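Local coordinates for protein aminotransferase (Paracoccus denitrificans, PDB 4GRX) that probably transfers amino groups from amines to keto compounds, as a class III omega-aminotransferase that carries covalently bound pyridoxal phosphate, at residues Gly302-Gly307 with Cys342-Lys347; Arg212-Leu217 with Phe251-Pro256; Leu372-Asp377 with Glu448-Leu453; His195-Gly200 with Glu394-Lys399; Pro51-Val56 with Tyr61-Ser66. All coordinates share one frame; numbering follows the deposited sequence.

Contact 1: Gly302-Gly307 with Cys342-Lys347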
# COMPACT_ATOMS: atom_id res chain seq x y z
N GLY A 302 2.25 1.52 14.86
CA GLY A 302 0.92 1.83 14.31
C GLY A 302 0.51 3.29 14.26
O GLY A 302 -0.66 3.59 14.11
N PHE A 303 1.47 4.21 14.38
CA PHE A 303 1.17 5.66 14.34
C PHE A 303 1.09 6.22 12.91
O PHE A 303 0.63 7.36 12.70
CB PHE A 303 2.21 6.46 15.16
CG PHE A 303 1.85 6.66 16.63
CD1 PHE A 303 1.53 5.59 17.45
CD2 PHE A 303 1.90 7.94 17.20
CE1 PHE A 303 1.24 5.79 18.80
CE2 PHE A 303 1.62 8.14 18.54
CZ PHE A 303 1.29 7.07 19.35
N PHE A 304 1.54 5.43 11.93
CA PHE A 304 1.67 5.89 10.55
C PHE A 304 1.96 4.70 9.62
O PHE A 304 2.76 3.83 9.98
CB PHE A 304 2.83 6.90 10.46
CG PHE A 304 2.86 7.69 9.18
CD1 PHE A 304 2.28 8.94 9.13
CD2 PHE A 304 3.49 7.19 8.04
CE1 PHE A 304 2.32 9.68 7.96
CE2 PHE A 304 3.54 7.94 6.88
CZ PHE A 304 2.95 9.19 6.84
N PRO A 305 1.32 4.67 8.43
CA PRO A 305 1.53 3.56 7.47
C PRO A 305 2.94 3.52 6.85
O PRO A 305 3.30 4.37 6.05
CB PRO A 305 0.47 3.83 6.38
CG PRO A 305 -0.44 4.86 6.94
CD PRO A 305 0.38 5.66 7.91
N MET A 306 3.72 2.52 7.21
CA MET A 306 5.09 2.43 6.74
C MET A 306 5.47 0.99 6.49
O MET A 306 5.13 0.11 7.28
CB MET A 306 6.02 3.00 7.80
CG MET A 306 7.41 3.37 7.30
SD MET A 306 7.49 5.11 6.83
CE MET A 306 9.25 5.31 6.99
N GLY A 307 6.19 0.77 5.40
CA GLY A 307 6.84 -0.50 5.11
C GLY A 307 8.27 -0.30 4.66
O GLY A 307 8.63 0.73 4.10
N CYS A 342 8.84 8.55 8.63
CA CYS A 342 10.22 8.23 8.93
C CYS A 342 10.60 8.72 10.32
O CYS A 342 11.17 7.97 11.10
CB CYS A 342 11.14 8.81 7.87
SG CYS A 342 11.12 7.93 6.29
N ALA A 343 10.26 9.98 10.61
CA ALA A 343 10.40 10.57 11.95
C ALA A 343 9.80 9.68 13.03
O ALA A 343 10.44 9.43 14.06
CB ALA A 343 9.74 11.93 12.00
N ILE A 344 8.58 9.20 12.78
CA ILE A 344 7.84 8.40 13.74
C ILE A 344 8.55 7.07 14.00
O ILE A 344 8.66 6.61 15.15
CB ILE A 344 6.39 8.17 13.26
CG1 ILE A 344 5.59 9.49 13.38
CG2 ILE A 344 5.74 7.03 14.03
CD1 ILE A 344 4.18 9.43 12.82
N ALA A 345 9.04 6.47 12.92
CA ALA A 345 9.75 5.21 13.01
C ALA A 345 11.03 5.38 13.84
O ALA A 345 11.33 4.54 14.70
CB ALA A 345 10.03 4.67 11.62
N LEU A 346 11.78 6.45 13.60
CA LEU A 346 12.95 6.74 14.40
C LEU A 346 12.58 6.75 15.88
O LEU A 346 13.17 6.02 16.68
CB LEU A 346 13.57 8.08 14.00
CG LEU A 346 14.37 8.15 12.69
CD1 LEU A 346 14.69 9.60 12.35
CD2 LEU A 346 15.65 7.32 12.75
N LYS A 347 11.57 7.54 16.23
CA LYS A 347 11.05 7.56 17.59
C LYS A 347 10.56 6.20 18.07
O LYS A 347 10.83 5.81 19.21
CB LYS A 347 9.92 8.59 17.72
CG LYS A 347 9.51 8.83 19.16
CD LYS A 347 10.61 9.55 19.93
CE LYS A 347 10.38 9.44 21.42
NZ LYS A 347 11.50 10.04 22.19
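The Phe-304 ring is met obliquely by Ile-344 CD1, which comes within 3.7 Å of Phe-304 CB, while Pro-305 CD lies over one face near the rim. The Phe-304 ring also meets the imidazole of His-338 with the planes at about 45°, and the ring of Phe-304 of the second subunit edge-to-face. The Phe-303 ring leads away from the helix, leaving Phe-303 CB to pack on Ile-344 CG2 at 3.8 Å. Ile-344 suits this spot because its two branches serve different neighbours. In the class III fold, 302-307 belongs to the loop leading from strand 292-295 into strand 307-311, shortly after Lys-297, which bears the cofactor; helix 339-354 backs it beside the subunit interface. Further along, Met-306 sends CG out opposite its backbone nitrogen (chi1 -162°) and bends at chi2, which carries the methyl CE to Cys-342, against its CA and SG. The flexible thioether chain can follow that turn of helix and also packs on Leu-108 of helix 103-115.

Contact 2: Arg212-Leu217 with Phe251-Pro256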
# COMPACT_ATOMS: atom_id res chain seq x y z
N ARG A 212 12.13 -34.17 7.50
CA ARG A 212 11.13 -34.37 6.44
C ARG A 212 10.87 -33.08 5.69
O ARG A 212 10.74 -33.10 4.47
CB ARG A 212 9.83 -34.98 6.95
CG ARG A 212 8.71 -35.02 5.90
CD ARG A 212 7.62 -36.05 6.20
NE ARG A 212 6.94 -35.85 7.50
CZ ARG A 212 5.93 -34.99 7.71
NH1 ARG A 212 5.48 -34.25 6.72
NH2 ARG A 212 5.39 -34.89 8.93
N LEU A 213 10.82 -31.95 6.39
CA LEU A 213 10.60 -30.67 5.68
C LEU A 213 11.84 -30.21 4.89
O LEU A 213 11.71 -29.57 3.85
CB LEU A 213 10.12 -29.56 6.63
CG LEU A 213 8.79 -29.75 7.38
CD1 LEU A 213 8.55 -28.57 8.32
CD2 LEU A 213 7.59 -29.94 6.46
N ALA A 214 13.03 -30.54 5.38
CA ALA A 214 14.26 -30.21 4.66
C ALA A 214 14.23 -31.00 3.35
O ALA A 214 14.51 -30.48 2.27
CB ALA A 214 15.48 -30.56 5.50
N ARG A 215 13.84 -32.26 3.48
CA ARG A 215 13.71 -33.19 2.38
C ARG A 215 12.62 -32.73 1.41
O ARG A 215 12.82 -32.76 0.20
CB ARG A 215 13.39 -34.57 2.96
CG ARG A 215 13.51 -35.74 2.00
CD ARG A 215 13.67 -37.05 2.78
NE ARG A 215 12.57 -37.30 3.71
CZ ARG A 215 12.73 -37.51 5.03
NH1 ARG A 215 13.94 -37.51 5.58
NH2 ARG A 215 11.66 -37.74 5.79
N GLU A 216 11.48 -32.30 1.95
CA GLU A 216 10.36 -31.83 1.12
C GLU A 216 10.77 -30.63 0.27
O GLU A 216 10.35 -30.51 -0.89
CB GLU A 216 9.12 -31.49 1.98
CG GLU A 216 8.01 -30.77 1.21
CD GLU A 216 7.15 -29.83 2.07
OE1 GLU A 216 7.63 -28.79 2.57
OE2 GLU A 216 5.95 -30.13 2.23
N LEU A 217 11.59 -29.74 0.83
CA LEU A 217 12.04 -28.58 0.08
C LEU A 217 12.90 -29.03 -1.09
O LEU A 217 12.69 -28.60 -2.23
CB LEU A 217 12.81 -27.58 0.96
CG LEU A 217 13.65 -26.49 0.29
CD1 LEU A 217 12.85 -25.65 -0.70
CD2 LEU A 217 14.30 -25.59 1.33
N PHE A 251 15.14 -23.65 10.56
CA PHE A 251 15.87 -22.70 9.73
C PHE A 251 17.30 -23.13 9.50
O PHE A 251 17.86 -22.88 8.43
CB PHE A 251 15.79 -21.30 10.31
CG PHE A 251 14.46 -20.64 10.07
CD1 PHE A 251 13.58 -20.42 11.12
CD2 PHE A 251 14.08 -20.27 8.79
CE1 PHE A 251 12.35 -19.82 10.90
CE2 PHE A 251 12.86 -19.67 8.55
CZ PHE A 251 11.99 -19.44 9.61
N GLN A 252 17.85 -23.84 10.48
CA GLN A 252 19.17 -24.44 10.37
C GLN A 252 19.25 -25.51 9.30
O GLN A 252 20.25 -25.60 8.61
CB GLN A 252 19.64 -24.97 11.73
CG GLN A 252 20.07 -23.86 12.68
CD GLN A 252 18.91 -22.99 13.15
OE1 GLN A 252 17.76 -23.45 13.24
NE2 GLN A 252 19.20 -21.72 13.45
N ALA A 253 18.20 -26.32 9.16
CA ALA A 253 18.13 -27.30 8.07
C ALA A 253 17.73 -26.66 6.73
O ALA A 253 18.18 -27.10 5.67
CB ALA A 253 17.17 -28.43 8.41
N ILE A 254 16.87 -25.64 6.80
CA ILE A 254 16.29 -24.98 5.62
C ILE A 254 17.26 -24.09 4.85
O ILE A 254 17.33 -24.17 3.62
CB ILE A 254 14.98 -24.21 5.99
CG1 ILE A 254 13.81 -25.18 6.10
CG2 ILE A 254 14.63 -23.12 4.97
CD1 ILE A 254 13.32 -25.73 4.78
N LEU A 255 18.03 -23.25 5.55
CA LEU A 255 18.88 -22.28 4.86
C LEU A 255 19.99 -22.81 3.95
O LEU A 255 20.13 -22.32 2.82
CB LEU A 255 19.43 -21.22 5.81
CG LEU A 255 18.69 -19.90 5.64
CD1 LEU A 255 17.35 -19.97 6.36
CD2 LEU A 255 19.52 -18.76 6.17
N PRO A 256 20.77 -23.81 4.42
CA PRO A 256 21.83 -24.35 3.56
C PRO A 256 21.34 -24.87 2.21
O PRO A 256 22.01 -24.67 1.20
CB PRO A 256 22.40 -25.49 4.40
CG PRO A 256 22.18 -25.02 5.80
CD PRO A 256 20.80 -24.44 5.75
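Leu-217 CD2 and Ile-254 CD1 meet at 3.6 Å on the buried side of the contact, where the helical segments 212-217 and 251-256 run nearly parallel, 18° apart, with their axes 9.2 Å from each other at closest approach. Ile-254 sets CG1 opposite its carbonyl carbon and beside the backbone nitrogen, and the bend at chi2 (-73°) sends CD1 across to the leucine; the same isoleucine also packs on Phe-232 of strand 229-234. Helix 250-260 is the connection of a beta-alpha-beta crossover between parallel strands 229-234 and 265-268, with helix 206-224 alongside it. Toward solvent the contact thins to Ala-214 CB against Ala-253 CB at 4.0 Å. Small side chains suit that partly exposed place, since they let the backbones come near: the CA atoms of Ala-214 and Ile-254 are 5.7 Å apart. Arg-212 and Glu-216 spend their polar ends on other partners, Glu-204 and Thr-192 N among them. With no hydrogen bond between the two segments, the pairing rests on apolar shape and on the burial of leucine and isoleucine.

Contact 3: Leu372-Asp377 with Glu448-Leu453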
# COMPACT_ATOMS: atom_id res chain seq x y z
N LEU A 372 -0.69 -19.25 30.32
CA LEU A 372 -1.23 -20.08 29.26
C LEU A 372 -1.17 -21.57 29.58
O LEU A 372 -2.14 -22.29 29.34
CB LEU A 372 -0.52 -19.81 27.95
CG LEU A 372 -0.52 -18.35 27.50
CD1 LEU A 372 0.33 -18.26 26.25
CD2 LEU A 372 -1.92 -17.80 27.25
N LYS A 373 -0.04 -22.01 30.13
CA LYS A 373 0.13 -23.40 30.61
C LYS A 373 -0.93 -23.77 31.63
O LYS A 373 -1.45 -24.88 31.60
CB LYS A 373 1.52 -23.61 31.22
CG LYS A 373 1.87 -25.06 31.48
CD LYS A 373 2.80 -25.18 32.68
CE LYS A 373 3.53 -26.51 32.66
NZ LYS A 373 4.62 -26.56 33.69
N ARG A 374 -1.25 -22.83 32.53
CA ARG A 374 -2.35 -23.01 33.48
C ARG A 374 -3.68 -23.10 32.71
O ARG A 374 -4.48 -24.01 32.98
CB ARG A 374 -2.37 -21.88 34.53
CG ARG A 374 -3.33 -22.07 35.70
CD ARG A 374 -3.13 -21.05 36.82
NE ARG A 374 -3.31 -19.65 36.41
CZ ARG A 374 -2.33 -18.78 36.13
NH1 ARG A 374 -1.04 -19.14 36.21
NH2 ARG A 374 -2.62 -17.53 35.75
N ILE A 375 -3.89 -22.20 31.75
CA ILE A 375 -5.15 -22.14 30.99
C ILE A 375 -5.36 -23.35 30.08
O ILE A 375 -6.48 -23.82 29.92
CB ILE A 375 -5.30 -20.80 30.23
CG1 ILE A 375 -5.50 -19.66 31.24
CG2 ILE A 375 -6.54 -20.80 29.35
CD1 ILE A 375 -5.37 -18.27 30.66
N ALA A 376 -4.27 -23.88 29.52
CA ALA A 376 -4.32 -25.02 28.61
C ALA A 376 -4.68 -26.34 29.29
O ALA A 376 -4.81 -27.37 28.62
CB ALA A 376 -2.99 -25.16 27.89
N ASP A 377 -4.83 -26.31 30.61
CA ASP A 377 -5.06 -27.53 31.39
C ASP A 377 -6.37 -28.27 31.07
O ASP A 377 -6.43 -29.50 31.15
CB ASP A 377 -5.02 -27.23 32.89
CG ASP A 377 -4.70 -28.45 33.72
OD1 ASP A 377 -4.07 -29.39 33.18
OD2 ASP A 377 -5.07 -28.46 34.91
N GLU A 448 -5.32 -9.18 34.30
CA GLU A 448 -6.64 -8.79 33.84
C GLU A 448 -7.04 -9.57 32.60
O GLU A 448 -8.13 -10.13 32.53
CB GLU A 448 -6.72 -7.29 33.54
CG GLU A 448 -8.15 -6.81 33.36
CD GLU A 448 -8.25 -5.40 32.83
OE1 GLU A 448 -7.25 -4.67 32.90
OE2 GLU A 448 -9.34 -5.04 32.35
N MET A 449 -6.12 -9.60 31.63
CA MET A 449 -6.28 -10.33 30.37
C MET A 449 -6.56 -11.81 30.57
O MET A 449 -7.45 -12.35 29.93
CB MET A 449 -5.03 -10.13 29.53
CG MET A 449 -4.95 -10.98 28.27
SD MET A 449 -3.30 -10.88 27.55
CE MET A 449 -2.36 -11.84 28.73
N PHE A 450 -5.80 -12.47 31.45
CA PHE A 450 -6.00 -13.89 31.73
C PHE A 450 -7.36 -14.18 32.35
O PHE A 450 -8.13 -14.97 31.82
CB PHE A 450 -4.91 -14.44 32.64
CG PHE A 450 -3.60 -14.61 31.97
CD1 PHE A 450 -3.53 -15.06 30.65
CD2 PHE A 450 -2.43 -14.35 32.65
CE1 PHE A 450 -2.31 -15.22 30.03
CE2 PHE A 450 -1.20 -14.51 32.04
CZ PHE A 450 -1.14 -14.94 30.72
N GLU A 451 -7.62 -13.54 33.49
CA GLU A 451 -8.91 -13.65 34.17
C GLU A 451 -10.09 -13.46 33.19
O GLU A 451 -11.03 -14.26 33.17
CB GLU A 451 -8.95 -12.66 35.34
CG GLU A 451 -10.31 -12.40 35.96
CD GLU A 451 -10.22 -11.53 37.20
OE1 GLU A 451 -9.26 -10.72 37.31
OE2 GLU A 451 -11.09 -11.66 38.09
N LYS A 452 -10.03 -12.43 32.35
CA LYS A 452 -11.09 -12.20 31.36
C LYS A 452 -11.19 -13.33 30.31
O LYS A 452 -12.30 -13.82 30.03
CB LYS A 452 -10.94 -10.82 30.71
CG LYS A 452 -11.33 -9.70 31.66
CD LYS A 452 -11.07 -8.32 31.09
CE LYS A 452 -11.69 -7.26 31.97
NZ LYS A 452 -11.67 -5.94 31.28
N LEU A 453 -10.04 -13.75 29.78
CA LEU A 453 -9.97 -14.85 28.82
C LEU A 453 -10.56 -16.14 29.38
O LEU A 453 -11.30 -16.83 28.69
CB LEU A 453 -8.53 -15.09 28.36
CG LEU A 453 -8.31 -16.14 27.26
CD1 LEU A 453 -9.28 -15.96 26.09
CD2 LEU A 453 -6.88 -16.12 26.77
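Phe-450 lays one side of its ring against Leu-372 and Ile-375, in the last turn of helix 357-375, and it has more surface buried here than any other residue. Ile-375 is next: its CD1 comes within 3.7 Å of Phe-450 CD1, the two side chains inclined to each other. Leu-372 follows one turn earlier, with CD2 placed 3.8 Å from Phe-450 CE1 and its chain set roughly at right angles to that of the phenylalanine. Both aliphatic groups therefore touch the CD1-CE1 side of the ring. With CG beside its backbone nitrogen (chi1 -73°), Phe-450 holds the ring toward this pair, and Met-449 CE of its own helix lies over one face near the rim. A broad aromatic ring suits a place where the helices stand well apart, their nearest CA atoms, of Leu-372 and Phe-450, being 8.2 Å from each other. On the exposed margin Arg-374 NH2 approaches Phe-450 CD2 loosely, at 4.4 Å. Leu-372, Ile-375 and Leu-453 all also reach Leu-393 of strand 390-395. Two helices laid side by side on one face of a small antiparallel sheet are the alpha/beta arrangement of the C-terminal small domain of fold type I aminotransferases.

Contact 4: His195-Gly200 with Glu394-Lys399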
# COMPACT_ATOMS: atom_id res chain seq x y z
N HIS A 195 4.71 -26.73 11.83
CA HIS A 195 3.95 -26.82 13.06
C HIS A 195 3.94 -28.26 13.44
O HIS A 195 3.16 -29.07 12.91
CB HIS A 195 2.53 -26.31 12.81
CG HIS A 195 1.68 -26.17 14.06
ND1 HIS A 195 0.39 -25.79 14.01
CD2 HIS A 195 1.97 -26.40 15.41
CE1 HIS A 195 -0.11 -25.75 15.26
NE2 HIS A 195 0.85 -26.12 16.11
N TYR A 196 4.82 -28.61 14.37
CA TYR A 196 5.06 -30.00 14.73
C TYR A 196 3.82 -30.69 15.29
O TYR A 196 3.49 -31.81 14.91
CB TYR A 196 6.27 -30.09 15.68
CG TYR A 196 6.52 -31.47 16.18
CD1 TYR A 196 6.50 -31.76 17.56
CD2 TYR A 196 6.75 -32.52 15.29
CE1 TYR A 196 6.71 -33.04 18.03
CE2 TYR A 196 6.97 -33.81 15.75
CZ TYR A 196 6.94 -34.06 17.11
OH TYR A 196 7.16 -35.34 17.54
N TRP A 197 3.10 -29.99 16.17
CA TRP A 197 1.91 -30.52 16.82
C TRP A 197 0.83 -30.87 15.83
O TRP A 197 0.16 -31.88 15.97
CB TRP A 197 1.42 -29.51 17.84
CG TRP A 197 0.19 -29.93 18.62
CD1 TRP A 197 0.15 -30.66 19.79
CD2 TRP A 197 -1.22 -29.61 18.32
NE1 TRP A 197 -1.14 -30.83 20.21
CE2 TRP A 197 -2.01 -30.22 19.38
CE3 TRP A 197 -1.88 -28.90 17.31
CZ2 TRP A 197 -3.40 -30.13 19.42
CZ3 TRP A 197 -3.28 -28.81 17.36
CH2 TRP A 197 -4.02 -29.42 18.39
N ARG A 198 0.65 -30.04 14.81
CA ARG A 198 -0.38 -30.30 13.82
C ARG A 198 0.05 -31.32 12.77
O ARG A 198 -0.70 -32.24 12.45
CB ARG A 198 -0.88 -29.00 13.17
CG ARG A 198 -1.91 -29.22 12.06
CD ARG A 198 -2.92 -28.07 11.95
NE ARG A 198 -4.02 -28.24 12.92
CZ ARG A 198 -4.39 -27.33 13.82
NH1 ARG A 198 -3.79 -26.13 13.89
NH2 ARG A 198 -5.39 -27.63 14.66
N TYR A 199 1.25 -31.17 12.24
CA TYR A 199 1.61 -31.89 11.01
C TYR A 199 2.60 -33.05 11.20
O TYR A 199 2.90 -33.78 10.25
CB TYR A 199 2.05 -30.90 9.91
CG TYR A 199 0.98 -29.88 9.51
CD1 TYR A 199 1.06 -28.54 9.93
CD2 TYR A 199 -0.12 -30.25 8.72
CE1 TYR A 199 0.09 -27.60 9.58
CE2 TYR A 199 -1.10 -29.33 8.36
CZ TYR A 199 -1.00 -28.01 8.79
OH TYR A 199 -1.97 -27.09 8.42
N GLY A 200 3.09 -33.22 12.43
CA GLY A 200 3.99 -34.33 12.77
C GLY A 200 3.25 -35.65 12.66
O GLY A 200 2.07 -35.72 12.99
N GLU A 394 -4.95 -23.38 21.32
CA GLU A 394 -5.72 -24.08 20.28
C GLU A 394 -6.96 -24.77 20.85
O GLU A 394 -6.84 -25.66 21.68
CB GLU A 394 -4.85 -25.10 19.59
CG GLU A 394 -5.57 -25.81 18.47
CD GLU A 394 -5.42 -25.12 17.12
OE1 GLU A 394 -4.60 -24.17 16.99
OE2 GLU A 394 -6.12 -25.55 16.19
N ALA A 395 -8.14 -24.38 20.40
CA ALA A 395 -9.38 -25.00 20.89
C ALA A 395 -9.67 -26.30 20.15
O ALA A 395 -9.60 -26.37 18.92
CB ALA A 395 -10.56 -24.05 20.77
N VAL A 396 -10.00 -27.34 20.90
CA VAL A 396 -10.30 -28.63 20.29
C VAL A 396 -11.60 -29.18 20.86
O VAL A 396 -11.89 -28.95 22.03
CB VAL A 396 -9.15 -29.64 20.50
CG1 VAL A 396 -7.85 -29.11 19.90
CG2 VAL A 396 -8.95 -29.95 21.98
N LYS A 397 -12.39 -29.87 20.03
CA LYS A 397 -13.54 -30.65 20.53
C LYS A 397 -13.06 -31.85 21.36
O LYS A 397 -13.51 -32.04 22.47
CB LYS A 397 -14.42 -31.16 19.38
CG LYS A 397 -15.57 -32.06 19.82
CD LYS A 397 -16.72 -31.25 20.43
CE LYS A 397 -17.59 -32.08 21.36
NZ LYS A 397 -18.63 -31.24 22.01
N ASP A 398 -12.15 -32.63 20.80
CA ASP A 398 -11.54 -33.74 21.51
C ASP A 398 -10.02 -33.60 21.53
O ASP A 398 -9.39 -33.49 20.48
CB ASP A 398 -11.93 -35.06 20.86
CG ASP A 398 -11.38 -36.25 21.61
OD1 ASP A 398 -11.94 -36.60 22.67
OD2 ASP A 398 -10.36 -36.83 21.15
N LYS A 399 -9.45 -33.62 22.73
CA LYS A 399 -8.01 -33.41 22.94
C LYS A 399 -7.10 -34.57 22.48
O LYS A 399 -6.21 -34.33 21.66
CB LYS A 399 -7.74 -33.03 24.40
CG LYS A 399 -6.30 -32.66 24.71
CD LYS A 399 -6.28 -31.84 25.99
CE LYS A 399 -4.86 -31.50 26.44
NZ LYS A 399 -4.87 -30.39 27.44
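Both terminal nitrogens of Arg-198 turn to a single oxygen of Glu-394, instead of sharing the carboxylate side by side. Arg-198 NH2 gives a fairly straight hydrogen bond to Glu-394 OE2 at 2.7 Å, while Arg-198 NH1 adds a weak one to the same atom at 3.3 Å. The oxygen lies near the guanidinium plane, yet the donor NH2 stands well above the carboxylate plane, and the two planes are 56° apart. Long side chains are needed, because even the nearest CA atoms, of Arg-198 and Glu-394, are 10.4 Å from each other; Glu-394 leaves its strand with CG opposite the backbone nitrogen (chi1 -178°) and then bends at chi2. The bridge joins two parts of the class III fold: short helix 196-199, with His-195 at its N-cap position, in the region after strand 188-191, and the middle strand, 390-395, of the three-stranded antiparallel sheet. Glu-394 OE1 has its own partners there, Arg-385 and Ser-432. A leucine in place of Glu-394 would probably leave Arg-198 and Arg-385 without their shared counter-charge in a partly buried spot. Trp-197 fills in beside the ions: its CH2 lies 3.9 Å from Glu-394 CG, Val-396 CG1 meets the indole at its edge, and its CZ3 sits over one face of the Arg-198 guanidinium. Lys-402 makes a cation-pi contact with the same indole.

Contact 5: Pro51-Val56 with Tyr61-Ser66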
# COMPACT_ATOMS: atom_id res chain seq x y z
N PRO A 51 -2.91 0.33 27.17
CA PRO A 51 -3.39 -0.78 26.36
C PRO A 51 -4.92 -0.87 26.29
O PRO A 51 -5.47 -1.90 25.90
CB PRO A 51 -2.80 -2.00 27.06
CG PRO A 51 -2.70 -1.58 28.50
CD PRO A 51 -2.56 -0.09 28.54
N TYR A 52 -5.60 0.21 26.66
CA TYR A 52 -7.06 0.26 26.64
C TYR A 52 -7.59 1.11 25.51
O TYR A 52 -7.01 2.14 25.18
CB TYR A 52 -7.61 0.81 27.95
CG TYR A 52 -7.27 -0.01 29.15
CD1 TYR A 52 -6.13 0.26 29.90
CD2 TYR A 52 -8.09 -1.06 29.53
CE1 TYR A 52 -5.81 -0.50 31.00
CE2 TYR A 52 -7.78 -1.83 30.63
CZ TYR A 52 -6.64 -1.54 31.36
OH TYR A 52 -6.34 -2.30 32.45
N ILE A 53 -8.70 0.66 24.93
CA ILE A 53 -9.50 1.46 24.01
C ILE A 53 -10.86 1.73 24.66
O ILE A 53 -11.28 1.02 25.59
CB ILE A 53 -9.64 0.81 22.61
CG1 ILE A 53 -10.45 -0.50 22.69
CG2 ILE A 53 -8.27 0.58 21.98
CD1 ILE A 53 -10.79 -1.11 21.34
N VAL A 54 -11.52 2.79 24.18
CA VAL A 54 -12.79 3.28 24.74
C VAL A 54 -13.70 3.63 23.58
O VAL A 54 -13.30 4.41 22.70
CB VAL A 54 -12.56 4.55 25.60
CG1 VAL A 54 -13.87 5.14 26.11
CG2 VAL A 54 -11.62 4.26 26.75
N ASP A 55 -14.92 3.08 23.56
CA ASP A 55 -15.86 3.38 22.46
C ASP A 55 -16.75 4.60 22.72
O ASP A 55 -16.62 5.30 23.72
CB ASP A 55 -16.66 2.14 22.02
CG ASP A 55 -17.66 1.66 23.07
OD1 ASP A 55 -18.01 2.42 23.99
OD2 ASP A 55 -18.13 0.50 22.94
N VAL A 56 -17.66 4.84 21.78
CA VAL A 56 -18.52 6.00 21.81
C VAL A 56 -19.59 5.97 22.90
O VAL A 56 -20.16 7.01 23.24
CB VAL A 56 -19.23 6.18 20.47
CG1 VAL A 56 -18.26 6.78 19.44
CG2 VAL A 56 -19.82 4.86 20.00
N TYR A 61 -12.21 -1.22 26.92
CA TYR A 61 -11.70 -2.57 26.64
C TYR A 61 -10.16 -2.65 26.71
O TYR A 61 -9.45 -1.75 26.26
CB TYR A 61 -12.13 -3.06 25.25
CG TYR A 61 -13.56 -2.77 24.82
CD1 TYR A 61 -13.94 -1.49 24.38
CD2 TYR A 61 -14.53 -3.78 24.80
CE1 TYR A 61 -15.23 -1.23 23.96
CE2 TYR A 61 -15.83 -3.52 24.38
CZ TYR A 61 -16.18 -2.25 23.96
OH TYR A 61 -17.46 -1.98 23.56
N LEU A 62 -9.66 -3.76 27.27
CA LEU A 62 -8.24 -4.07 27.20
C LEU A 62 -7.90 -4.79 25.88
O LEU A 62 -8.22 -5.96 25.71
CB LEU A 62 -7.84 -4.92 28.40
CG LEU A 62 -6.42 -5.47 28.50
CD1 LEU A 62 -5.40 -4.34 28.48
CD2 LEU A 62 -6.30 -6.31 29.76
N ASP A 63 -7.28 -4.07 24.94
CA ASP A 63 -7.01 -4.64 23.61
C ASP A 63 -5.75 -5.50 23.64
O ASP A 63 -4.65 -4.98 23.49
CB ASP A 63 -6.91 -3.56 22.52
CG ASP A 63 -6.81 -4.14 21.11
OD1 ASP A 63 -6.08 -5.14 20.91
OD2 ASP A 63 -7.47 -3.61 20.18
N ALA A 64 -5.92 -6.80 23.84
CA ALA A 64 -4.81 -7.74 23.94
C ALA A 64 -4.30 -8.17 22.57
O ALA A 64 -3.56 -9.14 22.45
CB ALA A 64 -5.22 -8.96 24.75
N ASN A 65 -4.70 -7.44 21.53
CA ASN A 65 -4.27 -7.74 20.17
C ASN A 65 -3.43 -6.59 19.62
O ASN A 65 -3.15 -6.53 18.43
CB ASN A 65 -5.49 -7.96 19.28
CG ASN A 65 -5.22 -8.89 18.13
OD1 ASN A 65 -5.18 -8.48 16.97
ND2 ASN A 65 -5.04 -10.16 18.45
N SER A 66 -3.04 -5.69 20.52
CA SER A 66 -2.24 -4.51 20.18
C SER A 66 -2.89 -3.75 19.06
O SER A 66 -2.20 -3.24 18.19
CB SER A 66 -0.83 -4.91 19.74
OG SER A 66 0.01 -5.16 20.84
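Antiparallel pairing of Ile-53 with Tyr-61 makes this contact the body of a beta hairpin, strands 52-55 and 60-63, in the middle of a four-stranded mixed sheet. These two form the hydrogen-bonded pair, with Ile-53 N to Tyr-61 O at 2.9 Å and Tyr-61 N to Ile-53 O at 2.8 Å. Asp-63 N continues the ladder to Pro-51 O, at 3.0 Å. Tyr-52 and Leu-62 are the non-hydrogen-bonded pair between them, and on their face of the sheet Leu-62 CD1 sits over the Tyr-52 ring in a CH-pi contact, 4.3 Å from its centroid. The hydroxyl of that tyrosine goes on to Glu-448 of helix 443-463. On the other face, near the turn, Tyr-61 OH donates to Asp-55 OD2 at 2.6 Å, reaching the oxygen from 41° above the carboxylate plane. Asp-55 turns CG between its backbone nitrogen and carbonyl (chi1 69°), which brings the carboxylate to the tyrosine's edge, and its OD1 accepts from Arg-59 N in the connecting turn. A phenylalanine in place of Tyr-61 would probably leave Asp-55 OD2 without this donor and the two strands without their side-chain bond near the turn. Asp-63 OD2 is hydrogen-bonded to Tyr-94 OH of the second subunit, and Asp-63 OD1 accepts from Asn-65 N at 2.8 Å, so the hairpin's second strand ends in an Asx turn.

How the contacts relate
From the N terminus, contact 5 closes first, a short hairpin loop within the four-stranded sheet that strand 424-425 completes. The widest loop opens at 195-200 and shuts only at 394-399, as contact 4, tying the region after strand 188-191 to the small antiparallel sheet. Inside it, contact 2 pairs helices 206-224 and 250-260 beside the seven-stranded sheet, and contact 1 sets the loop before strand 307-311 against helix 339-354. Contact 3 begins before contact 4 closes and ends after it, so they cross. Glu-448 and Met-449 of contact 3 touch the hairpin of contact 5, and Arg-212 of contact 2 reaches Tyr-199 O of contact 4. Contacts 1 and 5 both touch the second subunit.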